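Local coordinates for UDP-N-acetylglucosamine 2-epimerase (Listeria monocytogenes, PDB 3OT5), which probably catalyses the reversible epimerisation of UDP-N-acetylglucosamine at C2 of the sugar, giving UDP-N-acetylmannosamine, at residues H173-T177 with K178-E182; E235-G238 with E239-G243; S364-K367 with M368-A371; A386-K389 with S390-E394. All coordinates share one frame; numbering follows the deposited sequence.

Contact 1: H173-T177 with K178-E182; sequences HFSPT and KQAKE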
ATOM      1  N   HIS A 173      -2.183 -10.758  14.944  1.00 38.51           N
ATOM      2  CA  HIS A 173      -2.567 -10.293  13.635  1.00 38.43           C
ATOM      3  C   HIS A 173      -2.963  -8.845  13.680  1.00 39.71           C
ATOM      4  O   HIS A 173      -3.767  -8.429  14.524  1.00 43.00           O
ATOM      5  CB  HIS A 173      -3.763 -11.116  13.156  1.00 37.57           C
ATOM      6  CG  HIS A 173      -3.556 -12.590  13.269  1.00 35.87           C
ATOM      7  ND1 HIS A 173      -3.141 -13.370  12.213  1.00 34.91           N
ATOM      8  CD2 HIS A 173      -3.689 -13.425  14.326  1.00 35.15           C
ATOM      9  CE1 HIS A 173      -3.043 -14.627  12.609  1.00 31.29           C
ATOM     10  NE2 HIS A 173      -3.360 -14.686  13.892  1.00 32.36           N
ATOM     11  N   PHE A 174      -2.402  -8.083  12.760  1.00 37.63           N
ATOM     12  CA  PHE A 174      -2.687  -6.685  12.669  1.00 38.84           C
ATOM     13  C   PHE A 174      -3.422  -6.546  11.340  1.00 39.50           C
ATOM     14  O   PHE A 174      -2.819  -6.485  10.287  1.00 39.92           O
ATOM     15  CB  PHE A 174      -1.381  -5.890  12.738  1.00 38.13           C
ATOM     16  CG  PHE A 174      -0.490  -6.299  13.890  1.00 37.15           C
ATOM     17  CD1 PHE A 174      -0.828  -5.983  15.193  1.00 36.44           C
ATOM     18  CD2 PHE A 174       0.688  -7.005  13.660  1.00 37.72           C
ATOM     19  CE1 PHE A 174      -0.019  -6.345  16.243  1.00 40.19           C
ATOM     20  CE2 PHE A 174       1.513  -7.367  14.702  1.00 38.32           C
ATOM     21  CZ  PHE A 174       1.154  -7.047  16.009  1.00 43.00           C
ATOM     22  N   SER A 175      -4.748  -6.566  11.406  1.00 40.66           N
ATOM     23  CA  SER A 175      -5.575  -6.477  10.215  1.00 40.41           C
ATOM     24  C   SER A 175      -5.745  -5.035   9.787  1.00 39.94           C
ATOM     25  O   SER A 175      -5.804  -4.141  10.621  1.00 40.52           O
ATOM     26  CB  SER A 175      -6.948  -7.098  10.472  1.00 41.71           C
ATOM     27  OG  SER A 175      -6.826  -8.476  10.779  1.00 41.80           O
ATOM     28  N   PRO A 176      -5.803  -4.804   8.480  1.00 37.84           N
ATOM     29  CA  PRO A 176      -5.969  -3.443   8.051  1.00 39.62           C
ATOM     30  C   PRO A 176      -7.425  -3.017   8.128  1.00 41.14           C
ATOM     31  O   PRO A 176      -7.699  -1.831   8.266  1.00 43.36           O
ATOM     32  CB  PRO A 176      -5.498  -3.479   6.599  1.00 37.68           C
ATOM     33  CG  PRO A 176      -5.866  -4.831   6.144  1.00 36.04           C
ATOM     34  CD  PRO A 176      -5.658  -5.725   7.340  1.00 37.72           C
ATOM     35  N   THR A 177      -8.344  -3.975   8.079  1.00 41.19           N
ATOM     36  CA  THR A 177      -9.765  -3.655   8.098  1.00 43.39           C
ATOM     37  C   THR A 177     -10.587  -4.628   8.920  1.00 44.72           C
ATOM     38  O   THR A 177     -10.112  -5.704   9.318  1.00 42.40           O
ATOM     39  CB  THR A 177     -10.348  -3.689   6.674  1.00 43.66           C
ATOM     40  OG1 THR A 177     -10.208  -5.011   6.136  1.00 46.67           O
ATOM     41  CG2 THR A 177      -9.626  -2.696   5.764  1.00 44.91           C
ATOM     42  N   LYS A 178     -11.837  -4.236   9.156  1.00 47.14           N
ATOM     43  CA  LYS A 178     -12.761  -5.050   9.906  1.00 49.18           C
ATOM     44  C   LYS A 178     -12.943  -6.369   9.154  1.00 47.72           C
ATOM     45  O   LYS A 178     -12.971  -7.441   9.775  1.00 46.43           O
ATOM     46  CB  LYS A 178     -14.102  -4.326  10.093  1.00 51.77           C
ATOM     47  CG  LYS A 178     -15.092  -5.083  10.991  1.00 57.32           C
ATOM     48  CD  LYS A 178     -16.420  -4.339  11.149  1.00 63.54           C
ATOM     49  CE  LYS A 178     -17.406  -5.122  12.030  1.00 68.47           C
ATOM     50  NZ  LYS A 178     -18.719  -4.399  12.238  1.00 71.06           N
ATOM     51  N   GLN A 179     -13.035  -6.273   7.822  1.00 45.73           N
ATOM     52  CA  GLN A 179     -13.207  -7.436   6.944  1.00 44.44           C
ATOM     53  C   GLN A 179     -12.099  -8.445   7.122  1.00 41.12           C
ATOM     54  O   GLN A 179     -12.355  -9.625   7.232  1.00 42.02           O
ATOM     55  CB  GLN A 179     -13.221  -6.997   5.481  1.00 44.64           C
ATOM     56  CG  GLN A 179     -13.412  -8.128   4.444  1.00 46.99           C
ATOM     57  CD  GLN A 179     -14.729  -8.877   4.607  1.00 53.74           C
ATOM     58  OE1 GLN A 179     -14.889  -9.696   5.515  1.00 55.65           O
ATOM     59  NE2 GLN A 179     -15.656  -8.647   3.679  1.00 56.60           N
ATOM     60  N   ALA A 180     -10.859  -7.975   7.113  1.00 39.95           N
ATOM     61  CA  ALA A 180      -9.709  -8.860   7.286  1.00 38.18           C
ATOM     62  C   ALA A 180      -9.779  -9.567   8.638  1.00 39.10           C
ATOM     63  O   ALA A 180      -9.359 -10.726   8.767  1.00 38.91           O
ATOM     64  CB  ALA A 180      -8.405  -8.072   7.161  1.00 35.49           C
ATOM     65  N   LYS A 181     -10.301  -8.872   9.644  1.00 40.99           N
ATOM     66  CA  LYS A 181     -10.444  -9.447  10.974  1.00 42.82           C
ATOM     67  C   LYS A 181     -11.464 -10.567  10.919  1.00 44.89           C
ATOM     68  O   LYS A 181     -11.206 -11.663  11.411  1.00 45.08           O
ATOM     69  CB  LYS A 181     -10.827  -8.389  12.020  1.00 44.06           C
ATOM     70  CG  LYS A 181     -11.068  -8.959  13.422  1.00 46.87           C
ATOM     71  CD  LYS A 181     -11.074  -7.864  14.488  1.00 54.46           C
ATOM     72  CE  LYS A 181     -11.112  -8.433  15.899  1.00 57.19           C
ATOM     73  NZ  LYS A 181     -10.860  -7.368  16.922  1.00 61.36           N
ATOM     74  N   GLU A 182     -12.618 -10.286  10.318  1.00 47.08           N
ATOM     75  CA  GLU A 182     -13.675 -11.283  10.171  1.00 49.41           C
ATOM     76  C   GLU A 182     -13.172 -12.524   9.427  1.00 48.29           C
ATOM     77  O   GLU A 182     -13.526 -13.639   9.777  1.00 49.07           O
ATOM     78  CB  GLU A 182     -14.879 -10.671   9.463  1.00 51.27           C
ATOM     79  CG  GLU A 182     -15.586  -9.630  10.312  1.00 56.26           C
ATOM     80  CD  GLU A 182     -16.637  -8.858   9.556  1.00 63.05           C
ATOM     81  OE1 GLU A 182     -17.496  -8.243  10.220  1.00 69.40           O
ATOM     82  OE2 GLU A 182     -16.606  -8.862   8.303  1.00 68.28           O
TER
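Thr177 OG1 accepts a hydrogen bond from Ala180 N at 3.2 Å, and the N-H points almost straight at it, with an angle of 164°. Thr177 sits at the N-cap position of helix 178-186, so its hydroxyl oxygen receives a backbone N-H of the first turn, which has no earlier carbonyl in the helix to turn to. The torsion explains the reach: with chi1 at 62°, OG1 lies between the backbone N and the carbonyl carbon and is swung over the opening turn, while CG2 is directed opposite the carbonyl carbon. The same residue also starts the regular helical bonding, as Thr177 O takes Lys181 N at 3.2 Å. Beside the cap, the methyl of Ala180 turns back toward the incoming strand. Its CB meets Pro176 CD, at the edge of the proline ring next to the nitrogen, at 3.6 Å, and the methylene Ser175 CB at 3.7 Å, where the strand gives way to the helix. In the next shell, Ser175 OG is held by the backbone O of Ala146, and Ser175 O receives Thr197 OG1. Lys181, its chain extended, carries NZ away from the turn to a salt bridge with Asp400. The side chain of Thr177 also packs on Tyr375 and Glu334. Strand 172-175, helix 178-186 and strand 194-196 form a beta-alpha-beta unit of the seven-stranded parallel sheet, and this capped strand-to-helix turn is its first connection, in keeping with the Rossmann-like fold of the 2-epimerase family.

Contact 2: E235-G238 with E239-G243; sequences ENLG and EPMQG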
ATOM      1  N   GLU A 235      -5.937  -6.427 -17.618  0.50 59.22           N
ATOM      2  CA  GLU A 235      -7.258  -6.285 -18.237  0.50 61.63           C
ATOM      3  C   GLU A 235      -7.497  -4.915 -18.873  0.50 60.93           C
ATOM      4  O   GLU A 235      -8.113  -4.819 -19.933  0.50 62.98           O
ATOM      5  CB  GLU A 235      -8.347  -6.551 -17.185  0.50 61.92           C
ATOM      6  CG  GLU A 235      -8.274  -5.628 -15.958  0.50 59.29           C
ATOM      7  CD  GLU A 235      -9.319  -5.950 -14.891  0.50 59.94           C
ATOM      8  OE1 GLU A 235      -9.313  -5.282 -13.832  0.50 57.42           O
ATOM      9  OE2 GLU A 235     -10.139  -6.868 -15.105  0.50 61.53           O
ATOM     10  N   ASN A 236      -6.999  -3.869 -18.218  1.00 58.90           N
ATOM     11  CA  ASN A 236      -7.169  -2.484 -18.672  1.00 58.60           C
ATOM     12  C   ASN A 236      -6.137  -2.055 -19.704  1.00 59.41           C
ATOM     13  O   ASN A 236      -6.437  -1.265 -20.601  1.00 58.68           O
ATOM     14  CB  ASN A 236      -7.093  -1.517 -17.485  1.00 57.06           C
ATOM     15  CG  ASN A 236      -8.183  -1.749 -16.465  1.00 57.04           C
ATOM     16  OD1 ASN A 236      -9.227  -2.309 -16.768  1.00 64.20           O
ATOM     17  ND2 ASN A 236      -7.952  -1.292 -15.251  1.00 58.99           N
ATOM     18  N   LEU A 237      -4.915  -2.570 -19.573  1.00 60.86           N
ATOM     19  CA  LEU A 237      -3.842  -2.221 -20.511  1.00 61.85           C
ATOM     20  C   LEU A 237      -4.146  -2.705 -21.908  1.00 65.73           C
ATOM     21  O   LEU A 237      -3.493  -2.293 -22.862  1.00 67.09           O
ATOM     22  CB  LEU A 237      -2.497  -2.776 -20.043  1.00 61.58           C
ATOM     23  CG  LEU A 237      -1.982  -2.139 -18.755  1.00 58.71           C
ATOM     24  CD1 LEU A 237      -0.709  -2.836 -18.276  1.00 58.21           C
ATOM     25  CD2 LEU A 237      -1.770  -0.645 -18.970  1.00 54.54           C
ATOM     26  N   GLY A 238      -5.138  -3.581 -22.026  1.00 68.70           N
ATOM     27  CA  GLY A 238      -5.538  -4.108 -23.321  1.00 72.49           C
ATOM     28  C   GLY A 238      -6.251  -3.099 -24.199  1.00 72.89           C
ATOM     29  O   GLY A 238      -5.824  -1.952 -24.322  1.00 71.44           O
ATOM     30  N   GLU A 239      -7.345  -3.534 -24.816  1.00 76.54           N
ATOM     31  CA  GLU A 239      -8.120  -2.673 -25.721  1.00 77.70           C
ATOM     32  C   GLU A 239      -8.840  -1.505 -25.041  1.00 75.06           C
ATOM     33  O   GLU A 239      -9.032  -0.462 -25.668  1.00 73.69           O
ATOM     34  CB  GLU A 239      -9.096  -3.511 -26.587  1.00 82.06           C
ATOM     35  CG  GLU A 239     -10.205  -4.316 -25.857  1.00 84.98           C
ATOM     36  CD  GLU A 239     -11.317  -3.451 -25.257  1.00 87.19           C
ATOM     37  OE1 GLU A 239     -11.318  -2.219 -25.466  1.00 87.18           O
ATOM     38  OE2 GLU A 239     -12.207  -4.014 -24.579  1.00 89.27           O
ATOM     39  N   PRO A 240      -9.220  -1.658 -23.753  1.00 73.11           N
ATOM     40  CA  PRO A 240      -9.916  -0.545 -23.100  1.00 70.89           C
ATOM     41  C   PRO A 240      -9.056   0.698 -22.927  1.00 67.33           C
ATOM     42  O   PRO A 240      -9.586   1.788 -22.732  1.00 66.40           O
ATOM     43  CB  PRO A 240     -10.276  -1.113 -21.713  1.00 70.09           C
ATOM     44  CG  PRO A 240     -10.221  -2.591 -21.870  1.00 73.36           C
ATOM     45  CD  PRO A 240      -9.125  -2.828 -22.861  1.00 73.88           C
ATOM     46  N   MET A 241      -7.743   0.535 -23.028  1.00 65.29           N
ATOM     47  CA  MET A 241      -6.829   1.637 -22.821  1.00 63.00           C
ATOM     48  C   MET A 241      -7.153   2.811 -23.740  1.00 62.71           C
ATOM     49  O   MET A 241      -7.169   3.957 -23.302  1.00 60.73           O
ATOM     50  CB  MET A 241      -5.386   1.180 -23.035  1.00 63.23           C
ATOM     51  CG  MET A 241      -4.381   2.021 -22.279  1.00 63.12           C
ATOM     52  SD  MET A 241      -4.621   1.870 -20.479  1.00 66.07           S
ATOM     53  CE  MET A 241      -3.316   2.913 -19.830  1.00 66.13           C
ATOM     54  N   GLN A 242      -7.425   2.522 -25.008  1.00 63.65           N
ATOM     55  CA  GLN A 242      -7.733   3.573 -25.971  1.00 64.06           C
ATOM     56  C   GLN A 242      -8.930   4.416 -25.536  1.00 62.60           C
ATOM     57  O   GLN A 242      -8.856   5.639 -25.536  1.00 61.17           O
ATOM     58  CB  GLN A 242      -7.968   2.986 -27.363  1.00 67.18           C
ATOM     59  CG  GLN A 242      -8.356   4.023 -28.406  1.00 70.56           C
ATOM     60  CD  GLN A 242      -8.389   3.455 -29.801  1.00 76.79           C
ATOM     61  OE1 GLN A 242      -7.737   2.453 -30.084  1.00 82.30           O
ATOM     62  NE2 GLN A 242      -9.132   4.105 -30.694  1.00 80.83           N
ATOM     63  N   GLY A 243     -10.024   3.763 -25.160  1.00 62.74           N
ATOM     64  CA  GLY A 243     -11.213   4.481 -24.717  1.00 62.33           C
ATOM     65  C   GLY A 243     -10.910   5.346 -23.505  1.00 59.70           C
ATOM     66  O   GLY A 243     -11.406   6.471 -23.388  1.00 59.92           O
TER
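This is a local turn contact, joining the short, weakly bonded helix 234-237 to the start of helix 240-254, far from the centre of the chain. Leu237 and Met241 supply its apolar part: they run side by side in the same direction, and Leu237 CD2 lies 4.0 Å from Met241 CE. The Met241 chain puts CG anti to the backbone N (chi1 -154°) and then bends at chi2, which lays SD 3.6 Å from Asn236 O and brings the terminal methyl alongside the leucine. Both side chains continue onto Val270 of helix 268-278. In the six-stranded parallel sheet, helix 240-254 is the crossover between strands 225-229 and 258-263, so the turn belongs to the first beta-alpha-beta connection of this Rossmann-like half. Its backbone is only lightly bonded: Met241 N reaches Gly238 O at 3.4 Å, a weak hydrogen bond across the turn. Pro240, which has no N-H to give, leans its ring on the preceding helix, with CG 3.6 Å from Glu235 O. Asn236 is buried, and its ND2 donates to Asp308 OD2, tying the short helix to the residue that follows strand 302-307.

Contact 3: S364-K367 with M368-A371; sequences SHDK and MAQA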
ATOM      1  N   SER A 364     -19.669  17.523  -4.366  1.00 68.36           N
ATOM      2  CA  SER A 364     -19.364  16.102  -4.593  1.00 65.40           C
ATOM      3  C   SER A 364     -17.910  15.794  -4.305  1.00 60.88           C
ATOM      4  O   SER A 364     -17.570  14.688  -3.874  1.00 60.13           O
ATOM      5  CB  SER A 364     -19.658  15.700  -6.037  1.00 64.61           C
ATOM      6  OG  SER A 364     -21.035  15.818  -6.330  1.00 69.99           O
ATOM      7  N   HIS A 365     -17.057  16.783  -4.548  1.00 70.82           N
ATOM      8  CA  HIS A 365     -15.638  16.629  -4.346  1.00 67.97           C
ATOM      9  C   HIS A 365     -15.318  16.554  -2.855  1.00 67.86           C
ATOM     10  O   HIS A 365     -14.712  15.591  -2.391  1.00 63.85           O
ATOM     11  CB  HIS A 365     -14.876  17.784  -5.005  1.00 69.06           C
ATOM     12  CG  HIS A 365     -13.407  17.543  -5.107  1.00 67.22           C
ATOM     13  ND1 HIS A 365     -12.521  17.889  -4.110  1.00 65.09           N
ATOM     14  CD2 HIS A 365     -12.672  16.952  -6.077  1.00 66.31           C
ATOM     15  CE1 HIS A 365     -11.301  17.539  -4.471  1.00 63.80           C
ATOM     16  NE2 HIS A 365     -11.366  16.969  -5.661  1.00 63.78           N
ATOM     17  N   ASP A 366     -15.743  17.565  -2.105  1.00 71.16           N
ATOM     18  CA  ASP A 366     -15.493  17.589  -0.669  1.00 72.71           C
ATOM     19  C   ASP A 366     -16.182  16.422   0.044  1.00 72.18           C
ATOM     20  O   ASP A 366     -15.729  15.986   1.106  1.00 69.39           O
ATOM     21  CB  ASP A 366     -15.890  18.940  -0.068  1.00 77.85           C
ATOM     22  CG  ASP A 366     -14.964  20.062  -0.512  1.00 80.51           C
ATOM     23  OD1 ASP A 366     -13.921  19.765  -1.147  1.00 77.11           O
ATOM     24  OD2 ASP A 366     -15.265  21.236  -0.213  1.00 81.22           O
ATOM     25  N   LYS A 367     -17.275  15.929  -0.540  1.00 73.25           N
ATOM     26  CA  LYS A 367     -17.979  14.784   0.017  1.00 73.70           C
ATOM     27  C   LYS A 367     -17.001  13.612   0.044  1.00 69.28           C
ATOM     28  O   LYS A 367     -16.875  12.914   1.052  1.00 69.03           O
ATOM     29  CB  LYS A 367     -19.191  14.437  -0.835  1.00 75.55           C
ATOM     30  CG  LYS A 367     -20.001  13.260  -0.322  1.00 78.98           C
ATOM     31  CD  LYS A 367     -21.257  13.001  -1.165  1.00 83.69           C
ATOM     32  CE  LYS A 367     -22.207  14.190  -1.164  1.00 89.00           C
ATOM     33  NZ  LYS A 367     -23.485  13.906  -1.877  1.00 93.92           N
ATOM     34  N   MET A 368     -16.303  13.399  -1.064  1.00 66.61           N
ATOM     35  CA  MET A 368     -15.322  12.321  -1.125  1.00 63.46           C
ATOM     36  C   MET A 368     -14.050  12.725  -0.389  1.00 62.58           C
ATOM     37  O   MET A 368     -13.449  11.917   0.323  1.00 61.34           O
ATOM     38  CB  MET A 368     -14.982  11.973  -2.564  1.00 62.00           C
ATOM     39  CG  MET A 368     -16.157  11.460  -3.373  1.00 63.46           C
ATOM     40  SD  MET A 368     -15.625  10.972  -5.025  1.00 60.57           S
ATOM     41  CE  MET A 368     -14.476   9.657  -4.641  1.00 58.37           C
ATOM     42  N   ALA A 369     -13.657  13.986  -0.559  1.00 64.05           N
ATOM     43  CA  ALA A 369     -12.452  14.526   0.059  1.00 64.16           C
ATOM     44  C   ALA A 369     -12.475  14.438   1.581  1.00 65.23           C
ATOM     45  O   ALA A 369     -11.426  14.255   2.209  1.00 65.08           O
ATOM     46  CB  ALA A 369     -12.237  15.963  -0.386  1.00 67.39           C
ATOM     47  N   GLN A 370     -13.657  14.561   2.181  1.00 66.57           N
ATOM     48  CA  GLN A 370     -13.756  14.483   3.636  1.00 67.78           C
ATOM     49  C   GLN A 370     -14.258  13.132   4.162  1.00 65.24           C
ATOM     50  O   GLN A 370     -14.242  12.913   5.369  1.00 66.28           O
ATOM     51  CB  GLN A 370     -14.583  15.645   4.210  1.00 72.40           C
ATOM     52  CG  GLN A 370     -13.915  17.000   4.010  1.00 75.29           C
ATOM     53  CD  GLN A 370     -14.597  18.125   4.772  1.00 83.48           C
ATOM     54  OE1 GLN A 370     -15.356  17.890   5.721  1.00 86.75           O
ATOM     55  NE2 GLN A 370     -14.301  19.361   4.382  1.00 85.88           N
ATOM     56  N   ALA A 371     -14.686  12.236   3.272  1.00 62.33           N
ATOM     57  CA  ALA A 371     -15.147  10.907   3.688  1.00 60.50           C
ATOM     58  C   ALA A 371     -14.020  10.188   4.430  1.00 57.31           C
ATOM     59  O   ALA A 371     -12.860  10.248   4.008  1.00 55.05           O
ATOM     60  CB  ALA A 371     -15.587  10.090   2.490  1.00 59.88           C
TER
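The methyl of Ala369 packs against the preceding turn of helix 362-370, its CB 3.2 Å from His365 O and 3.7 Å from Asp366 CA. This is the close part of the contact, and the two middle backbone bonds beneath it are short: Ala369 N gives to His365 O at 2.7 Å, with the donor in the carbonyl plane, and Gln370 N gives to Asp366 O at 2.7 Å, tilted 35° from that plane. The bonds at both ends are weak, Met368 N to Ser364 O at 3.3 Å and Ala371 N to Lys367 O with an N-H angle of only 121°; Ala371 N also bonds to Met368 O. The polar side is looser again. Lys367 touches through CB, 3.1 Å from Met368 N, and its chain bends at chi3 beyond, while Gln370 extends from the exposed face after laying CB 3.3 Å from Asp366 O. Asp366 turns its carboxylate back along the helix, where OD2 forms a salt bridge with Lys362. Met368 behaves differently: CG stands opposite its carbonyl carbon (chi1 -62°) and passes 3.6 Å from Ser364 O, and the end of the chain goes inward to Leu358 and Pro322. His365 is turned to the sheet side too, its ring stacked with that of Tyr303 and NE2 bonded to Tyr303 O. Helix 362-370 is thus laid against helix 348-360 through Ser364 and Met368, and against the start of strand 302-307 through His365.

Contact 4: A386-K389 with S390-E394; sequences AAIK and SHFEE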
ATOM      1  N   ALA A 386       1.204  -0.624  20.406  1.00 42.41           N
ATOM      2  CA  ALA A 386       0.429  -0.732  21.643  1.00 44.65           C
ATOM      3  C   ALA A 386      -0.021  -2.177  21.791  1.00 43.46           C
ATOM      4  O   ALA A 386      -0.026  -2.727  22.886  1.00 44.46           O
ATOM      5  CB  ALA A 386      -0.767   0.223  21.637  1.00 45.82           C
ATOM      6  N   ALA A 387      -0.384  -2.791  20.670  1.00 41.35           N
ATOM      7  CA  ALA A 387      -0.805  -4.176  20.659  1.00 41.26           C
ATOM      8  C   ALA A 387       0.353  -5.069  21.154  1.00 40.65           C
ATOM      9  O   ALA A 387       0.180  -5.918  22.038  1.00 42.11           O
ATOM     10  CB  ALA A 387      -1.240  -4.571  19.241  1.00 40.67           C
ATOM     11  N   ILE A 388       1.546  -4.846  20.621  1.00 40.00           N
ATOM     12  CA  ILE A 388       2.721  -5.614  21.046  1.00 40.75           C
ATOM     13  C   ILE A 388       3.038  -5.319  22.518  1.00 43.10           C
ATOM     14  O   ILE A 388       3.299  -6.249  23.292  1.00 43.61           O
ATOM     15  CB  ILE A 388       3.937  -5.332  20.154  1.00 42.16           C
ATOM     16  CG1 ILE A 388       3.649  -5.791  18.721  1.00 42.43           C
ATOM     17  CG2 ILE A 388       5.173  -6.059  20.689  1.00 40.98           C
ATOM     18  CD1 ILE A 388       4.735  -5.440  17.734  1.00 44.96           C
ATOM     19  N   LYS A 389       3.002  -4.043  22.920  1.00 44.64           N
ATOM     20  CA  LYS A 389       3.243  -3.698  24.332  1.00 49.09           C
ATOM     21  C   LYS A 389       2.238  -4.423  25.206  1.00 49.63           C
ATOM     22  O   LYS A 389       2.592  -4.976  26.235  1.00 49.61           O
ATOM     23  CB  LYS A 389       3.099  -2.202  24.607  1.00 52.29           C
ATOM     24  CG  LYS A 389       4.232  -1.334  24.140  1.00 56.87           C
ATOM     25  CD  LYS A 389       3.946   0.156  24.411  1.00 62.71           C
ATOM     26  CE  LYS A 389       3.663   0.478  25.880  1.00 68.15           C
ATOM     27  NZ  LYS A 389       4.794   0.180  26.800  1.00 74.20           N
ATOM     28  N   SER A 390       0.980  -4.390  24.776  1.00 50.56           N
ATOM     29  CA  SER A 390      -0.126  -5.044  25.481  1.00 53.98           C
ATOM     30  C   SER A 390       0.164  -6.492  25.827  1.00 53.14           C
ATOM     31  O   SER A 390      -0.206  -6.959  26.884  1.00 55.66           O
ATOM     32  CB  SER A 390      -1.392  -5.011  24.620  1.00 53.44           C
ATOM     33  OG  SER A 390      -2.396  -5.813  25.219  1.00 61.73           O
ATOM     34  N   HIS A 391       0.803  -7.205  24.912  1.00 50.94           N
ATOM     35  CA  HIS A 391       1.126  -8.603  25.130  1.00 51.70           C
ATOM     36  C   HIS A 391       2.310  -8.778  26.074  1.00 52.43           C
ATOM     37  O   HIS A 391       2.226  -9.531  27.028  1.00 54.77           O
ATOM     38  CB  HIS A 391       1.420  -9.297  23.795  1.00 50.26           C
ATOM     39  CG  HIS A 391       1.879 -10.711  23.943  1.00 51.94           C
ATOM     40  ND1 HIS A 391       1.006 -11.775  24.010  1.00 54.88           N
ATOM     41  CD2 HIS A 391       3.124 -11.238  24.043  1.00 51.71           C
ATOM     42  CE1 HIS A 391       1.691 -12.897  24.155  1.00 56.07           C
ATOM     43  NE2 HIS A 391       2.978 -12.598  24.183  1.00 52.88           N
ATOM     44  N   PHE A 392       3.400  -8.061  25.833  1.00 52.53           N
ATOM     45  CA  PHE A 392       4.600  -8.220  26.663  1.00 55.26           C
ATOM     46  C   PHE A 392       4.614  -7.547  28.028  1.00 58.88           C
ATOM     47  O   PHE A 392       5.167  -8.098  28.970  1.00 60.64           O
ATOM     48  CB  PHE A 392       5.841  -7.793  25.889  1.00 54.23           C
ATOM     49  CG  PHE A 392       6.179  -8.707  24.764  1.00 52.40           C
ATOM     50  CD1 PHE A 392       6.849  -9.894  25.008  1.00 52.43           C
ATOM     51  CD2 PHE A 392       5.838  -8.386  23.461  1.00 48.19           C
ATOM     52  CE1 PHE A 392       7.164 -10.749  23.972  1.00 54.35           C
ATOM     53  CE2 PHE A 392       6.161  -9.235  22.412  1.00 48.44           C
ATOM     54  CZ  PHE A 392       6.814 -10.416  22.664  1.00 50.24           C
ATOM     55  N   GLU A 393       4.033  -6.364  28.132  1.00 61.82           N
ATOM     56  CA  GLU A 393       4.025  -5.640  29.392  1.00 67.38           C
ATOM     57  C   GLU A 393       2.635  -5.672  30.011  1.00 71.05           C
ATOM     58  O   GLU A 393       2.400  -5.110  31.081  1.00 75.43           O
ATOM     59  CB  GLU A 393       4.521  -4.209  29.153  1.00 68.77           C
ATOM     60  CG  GLU A 393       5.964  -4.185  28.623  1.00 70.45           C
ATOM     61  CD  GLU A 393       6.489  -2.793  28.299  1.00 76.59           C
ATOM     62  OE1 GLU A 393       5.678  -1.841  28.206  1.00 79.66           O
ATOM     63  OE2 GLU A 393       7.723  -2.660  28.113  1.00 78.07           O
ATOM     64  N   GLU A 394       1.723  -6.358  29.326  1.00 71.39           N
ATOM     65  CA  GLU A 394       0.340  -6.506  29.769  1.00 75.39           C
ATOM     66  C   GLU A 394      -0.302  -5.175  30.162  1.00 78.90           C
ATOM     67  O   GLU A 394      -0.972  -5.060  31.194  1.00 82.98           O
ATOM     68  CB  GLU A 394       0.255  -7.548  30.882  1.00 78.62           C
ATOM     69  CG  GLU A 394       0.725  -8.926  30.409  1.00 78.25           C
ATOM     70  CD  GLU A 394       0.620  -9.986  31.478  1.00 84.61           C
ATOM     71  OE1 GLU A 394       0.929 -11.161  31.182  1.00 84.21           O
ATOM     72  OE2 GLU A 394       0.226  -9.646  32.616  1.00 93.25           O
TER
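Lys389 and Glu393 are joined by a salt bridge, Lys389 NZ to Glu393 OE1 at 2.6 Å. Glu393 lies just past the last residue of helix 380-392, so the pair spans the helix's C-terminal end; Glu394 follows with positive phi. The lysine arrives by a folded route: CG is opposite the carbonyl carbon, and the chain then bends at both chi3 (57°) and chi4, curling the ammonium round to the glutamate. The glutamate chain is extended and crosses it at a slant. NZ meets OE1 on the syn side, 24° out of the carboxylate plane. A backbone bond runs beneath the pair, Glu393 N to Lys389 O at 2.8 Å. Ser390, also well covered, presses CB against the carbonyls of the preceding turn, 3.2 Å from both Ala386 O and Ala387 O, while its N bonds to Ala386 O at 2.7 Å. Its OG bonds weakly to Thr395 O, beyond the helix end. Ile388 and Phe392 form the apolar flank, lying side by side, with Ile388 CG2 3.7 Å from Phe392 CD2. Ile388 O lies at the ring edge, near its plane, and accepts Phe392 N. Over one face of the phenylalanine ring comes His391 CD2, 3.8 Å above its centre. This flank packs on the first sheet, Ile388 meeting Phe57 and Phe392 meeting Ile28 and Met140. The i to i+4 ion pair lies beside it, Lys389 on Phe57 and Glu393 on Ile28; Glu53 is a long, weak second partner of the lysine, and the two carboxylates would favour its charged form.

The four contacts divide between the two Rossmann-like halves. Contacts 1 and 4 belong with the seven-stranded sheet, contacts 2 and 3 with the six-stranded one. Only contacts 1 and 4 touch: Phe174 CE1 packs 3.7 Å from Ala387 CB, and Phe174 CZ lies 3.9 Å from Ile388 CG1, so the C-terminal helix 380-392 rests on the strand that leads into the capped turn. Contacts 2 and 3 keep about 17 Å between nearest atoms, and the centres of contacts 2 and 4 are 49 Å apart. Helices 362-370 and 380-392 carry the chain back to the first half. In this family the nucleotide-sugar site generally lies in the cleft between the halves; the Ala386 side chain is about 4 Å from a bound di(hydroxyethyl)ether, probably from the crystallisation liquor.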